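Local coordinates for chromosome partition protein Smc (Pyrococcus yayanosii, PDB 5XEI) that is predicted to act in chromosome condensation and partitioning, using ATP-binding head domains joined by long coiled coils to a hinge, at residues E360-N363 against V364-T368; F433-A436 against I437-F440. All blocks are in the same frame, centred on the assembly; numbering follows the deposited sequence.

Contact 1. Residues E360-N363 against V364-T368; sequences EKKN and VFMRT
With its CG anti to the backbone N (chi1 168°), Lys362 runs beside Met366, whose CG is instead placed beside its own backbone N (chi1 -57°); the two chains point the same way and meet at Lys362 CG and Met366 CG, 4.1 Å apart. This is an i to i+4 pair on one turn of the long helix 321-383, where the predicted coiled coil of the Smc arm runs into the ATPase head. The same two residues are also joined through the backbone, Met366 N donating to Lys362 O at 2.8 Å. Beyond CG the lysine bends at its last two torsions, and its ammonium group is hydrogen-bonded to the carbonyl oxygen of Glu397. Lys361, in contrast, is fully extended and reaches a salt bridge with Asp173 at the start of helix 170-246.

Along the backbone, four successive i to i+4 bonds stitch 360-363 to 364-368, with the N-H of Val364, Phe365, Met366 and Arg367 each donated to the carbonyl one turn earlier. Phe365 is buried, its ring meeting that of Phe400 and packing on helix 156-167, while Asn363 and Arg367 are exposed.

One turn on, the carbonyl of Val364 is gripped twice. Besides the backbone N-H of Thr368 at 3.0 Å, it receives the threonine hydroxyl, which folds back along its own helix and thereby satisfies a polar group in a buried side chain; Thr368 OG1 lies 2.8 Å from Val364 O and approaches from the opposite face of the carbonyl plane to Thr368 N.

Contact 2. Residues F433-A436 against I437-F440; sequences FIFA and IQRF
Over one face of the Phe433 ring sits the terminal methyl of Ile437, its CD1 3.8 Å from the ring centroid and 16° off the ring normal, a CH-pi contact displaced toward the rim at CE1. The two side chains cross obliquely. A chi2 of 83° folds the isoleucine CD1 back toward the preceding turn and over the Phe433 ring, and the backbone of the same pair is joined by the bond from Ile437 N to Phe433 O, 3.1 Å long.

On another side of the helix, Phe435 and Gln438 run alongside each other in the same direction, with ring CD1 3.8 Å from Gln438 CG and the ring almost perpendicular to the amide. Gln438 is buried, and its amide is held at both ends, NE2 by Glu473 and OE1 by Ser474, which should fix its rotation. Its NE2 lies at the edge of the Arg439 guanidinium, in the plane of that group; Arg439 itself is hydrogen-bonded to Ser470.

Regular i to i+4 backbone bonds carry the turn. Near the C-terminal end of the helix, Ala436 O takes the Phe440 N-H at 3.3 Å and a weak second bond from Arg439 N.

Phe435 meets helices 457-470 and 321-383, whereas Ile437 and Phe440 rest on helix 156-167. All of these residues belong to helix 424-440, here its last two turns, the helix that begins in the SGGEK signature motif of the SMC ABC-type ATPase head.

The two contacts lie in series along the chain, contact 1 on helix 321-383 and contact 2 on helix 424-440, with the three-stranded sheet of strands 388-393, 404-409 and 416-417 between them in sequence. Their centres are about 17 Å apart, yet they touch: Thr368 CG2 packs against Phe440 CE2 at 3.6 Å. Helix 156-167 is a shared neighbour, meeting Phe365 and Thr368 of contact 1 and Phe433, Ile437 and Phe440 of contact 2. The part of helix 321-383 just beyond the predicted coiled coil thus packs directly on helix 424-440 of the ATPase head, with helix 156-167 against both.

Contact 1. Residues E360-N363 against V364-T368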
ATOM      1  N   GLU A 360      13.151  -4.232  -8.302  1.00 39.77           N
ATOM      2  CA  GLU A 360      13.389  -5.329  -7.370  1.00 42.46           C
ATOM      3  C   GLU A 360      12.246  -6.338  -7.413  1.00 47.94           C
ATOM      4  O   GLU A 360      12.468  -7.541  -7.597  1.00 41.21           O
ATOM      5  CB  GLU A 360      13.556  -4.791  -5.959  1.00 45.69           C
ATOM      6  CG  GLU A 360      14.805  -3.996  -5.755  1.00 48.07           C
ATOM      7  CD  GLU A 360      14.861  -3.400  -4.368  1.00 57.29           C
ATOM      8  OE1 GLU A 360      15.082  -4.140  -3.381  1.00 65.56           O
ATOM      9  OE2 GLU A 360      14.636  -2.185  -4.260  1.00 62.97           O
ATOM     10  N   LYS A 361      11.010  -5.856  -7.239  1.00 47.74           N
ATOM     11  CA  LYS A 361       9.826  -6.707  -7.314  1.00 42.96           C
ATOM     12  C   LYS A 361       9.853  -7.597  -8.548  1.00 43.06           C
ATOM     13  O   LYS A 361       9.707  -8.822  -8.459  1.00 43.97           O
ATOM     14  CB  LYS A 361       8.583  -5.819  -7.318  1.00 46.20           C
ATOM     15  CG  LYS A 361       7.257  -6.502  -7.550  1.00 45.60           C
ATOM     16  CD  LYS A 361       6.172  -5.437  -7.767  1.00 51.74           C
ATOM     17  CE  LYS A 361       4.756  -6.021  -7.798  1.00 49.41           C
ATOM     18  NZ  LYS A 361       3.700  -4.979  -8.015  1.00 54.29           N
ATOM     19  N   LYS A 362      10.062  -6.998  -9.715  1.00 43.92           N
ATOM     20  CA  LYS A 362      10.049  -7.780 -10.937  1.00 39.72           C
ATOM     21  C   LYS A 362      11.147  -8.842 -10.916  1.00 41.55           C
ATOM     22  O   LYS A 362      10.882 -10.015 -11.195  1.00 46.28           O
ATOM     23  CB  LYS A 362      10.178  -6.856 -12.137  1.00 33.91           C
ATOM     24  CG  LYS A 362      10.457  -7.613 -13.382  1.00 47.91           C
ATOM     25  CD  LYS A 362      11.082  -6.720 -14.419  1.00 56.15           C
ATOM     26  CE  LYS A 362      10.055  -6.226 -15.403  1.00 56.83           C
ATOM     27  NZ  LYS A 362      10.420  -6.644 -16.796  1.00 60.09           N
ATOM     28  N   ASN A 363      12.376  -8.465 -10.542  1.00 38.13           N
ATOM     29  CA  ASN A 363      13.460  -9.451 -10.432  1.00 41.61           C
ATOM     30  C   ASN A 363      13.061 -10.658  -9.587  1.00 40.93           C
ATOM     31  O   ASN A 363      13.316 -11.809  -9.963  1.00 42.24           O
ATOM     32  CB  ASN A 363      14.714  -8.824  -9.827  1.00 39.31           C
ATOM     33  CG  ASN A 363      15.339  -7.787 -10.722  1.00 41.53           C
ATOM     34  OD1 ASN A 363      14.998  -7.676 -11.892  1.00 50.22           O
ATOM     35  ND2 ASN A 363      16.246  -7.003 -10.169  1.00 36.01           N
ATOM     36  N   VAL A 364      12.483 -10.417  -8.412  1.00 38.48           N
ATOM     37  CA  VAL A 364      12.082 -11.537  -7.575  1.00 38.06           C
ATOM     38  C   VAL A 364      11.053 -12.370  -8.306  1.00 38.68           C
ATOM     39  O   VAL A 364      11.061 -13.603  -8.235  1.00 34.87           O
ATOM     40  CB  VAL A 364      11.548 -11.048  -6.218  1.00 43.67           C
ATOM     41  CG1 VAL A 364      11.328 -12.224  -5.292  1.00 43.84           C
ATOM     42  CG2 VAL A 364      12.508 -10.071  -5.587  1.00 46.68           C
ATOM     43  N   PHE A 365      10.153 -11.711  -9.030  1.00 40.68           N
ATOM     44  CA  PHE A 365       9.133 -12.455  -9.748  1.00 39.11           C
ATOM     45  C   PHE A 365       9.769 -13.358 -10.791  1.00 39.34           C
ATOM     46  O   PHE A 365       9.491 -14.565 -10.841  1.00 40.87           O
ATOM     47  CB  PHE A 365       8.136 -11.504 -10.394  1.00 36.31           C
ATOM     48  CG  PHE A 365       7.101 -12.200 -11.206  1.00 43.64           C
ATOM     49  CD1 PHE A 365       6.002 -12.794 -10.596  1.00 47.42           C
ATOM     50  CD2 PHE A 365       7.224 -12.288 -12.581  1.00 48.48           C
ATOM     51  CE1 PHE A 365       5.038 -13.444 -11.352  1.00 44.84           C
ATOM     52  CE2 PHE A 365       6.250 -12.936 -13.344  1.00 43.90           C
ATOM     53  CZ  PHE A 365       5.165 -13.499 -12.730  1.00 42.25           C
ATOM     54  N   MET A 366      10.651 -12.791 -11.617  1.00 36.58           N
ATOM     55  CA  MET A 366      11.245 -13.561 -12.701  1.00 37.63           C
ATOM     56  C   MET A 366      12.124 -14.677 -12.165  1.00 39.66           C
ATOM     57  O   MET A 366      12.100 -15.794 -12.692  1.00 46.42           O
ATOM     58  CB  MET A 366      12.048 -12.648 -13.618  1.00 44.14           C
ATOM     59  CG  MET A 366      11.248 -11.521 -14.207  1.00 50.39           C
ATOM     60  SD  MET A 366       9.999 -12.137 -15.348  1.00 56.23           S
ATOM     61  CE  MET A 366      11.034 -13.107 -16.431  1.00 50.71           C
ATOM     62  N   ARG A 367      12.922 -14.391 -11.133  1.00 36.92           N
ATOM     63  CA  ARG A 367      13.737 -15.430 -10.516  1.00 34.07           C
ATOM     64  C   ARG A 367      12.868 -16.581 -10.066  1.00 35.61           C
ATOM     65  O   ARG A 367      13.212 -17.751 -10.259  1.00 36.74           O
ATOM     66  CB  ARG A 367      14.506 -14.872  -9.324  1.00 40.25           C
ATOM     67  CG  ARG A 367      15.481 -15.874  -8.727  1.00 36.94           C
ATOM     68  CD  ARG A 367      14.952 -16.603  -7.499  1.00 33.21           C
ATOM     69  NE  ARG A 367      15.790 -17.764  -7.231  1.00 40.63           N
ATOM     70  CZ  ARG A 367      16.177 -18.181  -6.025  1.00 37.79           C
ATOM     71  NH1 ARG A 367      15.810 -17.536  -4.938  1.00 36.10           N
ATOM     72  NH2 ARG A 367      16.966 -19.245  -5.908  1.00 40.83           N
ATOM     73  N   THR A 368      11.739 -16.265  -9.437  1.00 38.84           N
ATOM     74  CA  THR A 368      10.796 -17.309  -9.072  1.00 39.58           C
ATOM     75  C   THR A 368      10.218 -17.946 -10.317  1.00 35.19           C
ATOM     76  O   THR A 368      10.210 -19.174 -10.452  1.00 37.42           O
ATOM     77  CB  THR A 368       9.680 -16.732  -8.207  1.00 41.92           C
ATOM     78  OG1 THR A 368      10.245 -16.061  -7.072  1.00 44.64           O
ATOM     79  CG2 THR A 368       8.749 -17.839  -7.736  1.00 41.34           C
TER

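Contact 2. Residues F433-A436 against I437-F440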
ATOM      1  N   PHE A 433       3.093 -29.075 -12.941  1.00 44.89           N
ATOM      2  CA  PHE A 433       2.958 -27.727 -12.412  1.00 41.31           C
ATOM      3  C   PHE A 433       2.969 -27.731 -10.893  1.00 42.34           C
ATOM      4  O   PHE A 433       3.795 -27.062 -10.269  1.00 41.84           O
ATOM      5  CB  PHE A 433       1.672 -27.087 -12.917  1.00 40.83           C
ATOM      6  CG  PHE A 433       1.662 -25.601 -12.784  1.00 43.63           C
ATOM      7  CD1 PHE A 433       2.778 -24.860 -13.138  1.00 48.50           C
ATOM      8  CD2 PHE A 433       0.542 -24.934 -12.331  1.00 48.86           C
ATOM      9  CE1 PHE A 433       2.775 -23.487 -13.033  1.00 47.32           C
ATOM     10  CE2 PHE A 433       0.527 -23.547 -12.229  1.00 43.43           C
ATOM     11  CZ  PHE A 433       1.641 -22.832 -12.578  1.00 46.08           C
ATOM     12  N   ILE A 434       2.058 -28.497 -10.285  1.00 44.04           N
ATOM     13  CA  ILE A 434       1.939 -28.522  -8.830  1.00 36.91           C
ATOM     14  C   ILE A 434       3.277 -28.860  -8.207  1.00 40.59           C
ATOM     15  O   ILE A 434       3.759 -28.174  -7.299  1.00 39.07           O
ATOM     16  CB  ILE A 434       0.849 -29.523  -8.397  1.00 40.12           C
ATOM     17  CG1 ILE A 434      -0.520 -29.095  -8.940  1.00 40.54           C
ATOM     18  CG2 ILE A 434       0.801 -29.661  -6.878  1.00 34.72           C
ATOM     19  CD1 ILE A 434      -1.673 -29.827  -8.332  1.00 40.05           C
ATOM     20  N   PHE A 435       3.918 -29.903  -8.714  1.00 43.15           N
ATOM     21  CA  PHE A 435       5.188 -30.302  -8.133  1.00 44.12           C
ATOM     22  C   PHE A 435       6.275 -29.277  -8.374  1.00 40.30           C
ATOM     23  O   PHE A 435       7.168 -29.135  -7.529  1.00 40.83           O
ATOM     24  CB  PHE A 435       5.603 -31.665  -8.665  1.00 42.26           C
ATOM     25  CG  PHE A 435       5.044 -32.777  -7.862  1.00 43.55           C
ATOM     26  CD1 PHE A 435       5.620 -33.113  -6.641  1.00 40.77           C
ATOM     27  CD2 PHE A 435       3.909 -33.443  -8.279  1.00 44.86           C
ATOM     28  CE1 PHE A 435       5.099 -34.128  -5.869  1.00 45.03           C
ATOM     29  CE2 PHE A 435       3.379 -34.457  -7.506  1.00 52.93           C
ATOM     30  CZ  PHE A 435       3.978 -34.802  -6.291  1.00 43.54           C
ATOM     31  N   ALA A 436       6.223 -28.570  -9.507  1.00 40.39           N
ATOM     32  CA  ALA A 436       7.200 -27.520  -9.776  1.00 38.24           C
ATOM     33  C   ALA A 436       7.197 -26.486  -8.655  1.00 43.39           C
ATOM     34  O   ALA A 436       8.239 -26.175  -8.066  1.00 41.45           O
ATOM     35  CB  ALA A 436       6.907 -26.867 -11.125  1.00 34.56           C
ATOM     36  N   ILE A 437       6.011 -25.963  -8.329  1.00 41.61           N
ATOM     37  CA  ILE A 437       5.897 -25.034  -7.216  1.00 38.84           C
ATOM     38  C   ILE A 437       6.363 -25.691  -5.926  1.00 38.32           C
ATOM     39  O   ILE A 437       7.068 -25.080  -5.118  1.00 45.66           O
ATOM     40  CB  ILE A 437       4.456 -24.524  -7.096  1.00 38.63           C
ATOM     41  CG1 ILE A 437       4.167 -23.464  -8.157  1.00 42.01           C
ATOM     42  CG2 ILE A 437       4.236 -23.935  -5.716  1.00 39.27           C
ATOM     43  CD1 ILE A 437       3.786 -23.975  -9.509  1.00 43.03           C
ATOM     44  N   GLN A 438       5.999 -26.952  -5.717  1.00 39.73           N
ATOM     45  CA  GLN A 438       6.270 -27.569  -4.429  1.00 37.75           C
ATOM     46  C   GLN A 438       7.768 -27.686  -4.180  1.00 38.77           C
ATOM     47  O   GLN A 438       8.206 -27.619  -3.029  1.00 38.59           O
ATOM     48  CB  GLN A 438       5.563 -28.927  -4.349  1.00 35.58           C
ATOM     49  CG  GLN A 438       6.462 -30.155  -4.427  1.00 49.54           C
ATOM     50  CD  GLN A 438       7.135 -30.504  -3.116  1.00 45.54           C
ATOM     51  OE1 GLN A 438       6.740 -30.026  -2.056  1.00 47.40           O
ATOM     52  NE2 GLN A 438       8.176 -31.324  -3.189  1.00 47.09           N
ATOM     53  N   ARG A 439       8.572 -27.846  -5.236  1.00 43.90           N
ATOM     54  CA  ARG A 439      10.021 -27.917  -5.045  1.00 42.58           C
ATOM     55  C   ARG A 439      10.617 -26.548  -4.809  1.00 44.52           C
ATOM     56  O   ARG A 439      11.581 -26.418  -4.048  1.00 45.15           O
ATOM     57  CB  ARG A 439      10.699 -28.583  -6.230  1.00 36.74           C
ATOM     58  CG  ARG A 439      10.011 -29.857  -6.526  1.00 56.00           C
ATOM     59  CD  ARG A 439      10.964 -31.006  -6.865  1.00 69.31           C
ATOM     60  NE  ARG A 439      10.418 -32.217  -6.279  1.00 77.75           N
ATOM     61  CZ  ARG A 439      10.756 -33.432  -6.689  1.00 80.00           C
ATOM     62  NH1 ARG A 439      11.618 -33.566  -7.707  1.00 65.28           N
ATOM     63  NH2 ARG A 439      10.231 -34.515  -6.107  1.00 71.88           N
ATOM     64  N   PHE A 440      10.030 -25.513  -5.390  1.00 40.60           N
ATOM     65  CA  PHE A 440      10.480 -24.180  -5.045  1.00 39.76           C
ATOM     66  C   PHE A 440      10.052 -23.830  -3.633  1.00 41.57           C
ATOM     67  O   PHE A 440      10.886 -23.579  -2.754  1.00 43.94           O
ATOM     68  CB  PHE A 440       9.945 -23.178  -6.056  1.00 40.85           C
ATOM     69  CG  PHE A 440      10.539 -21.840  -5.919  1.00 39.43           C
ATOM     70  CD1 PHE A 440      11.784 -21.569  -6.466  1.00 44.30           C
ATOM     71  CD2 PHE A 440       9.869 -20.840  -5.244  1.00 42.75           C
ATOM     72  CE1 PHE A 440      12.353 -20.314  -6.342  1.00 45.72           C
ATOM     73  CE2 PHE A 440      10.422 -19.579  -5.125  1.00 41.50           C
ATOM     74  CZ  PHE A 440      11.667 -19.315  -5.672  1.00 41.14           C
TER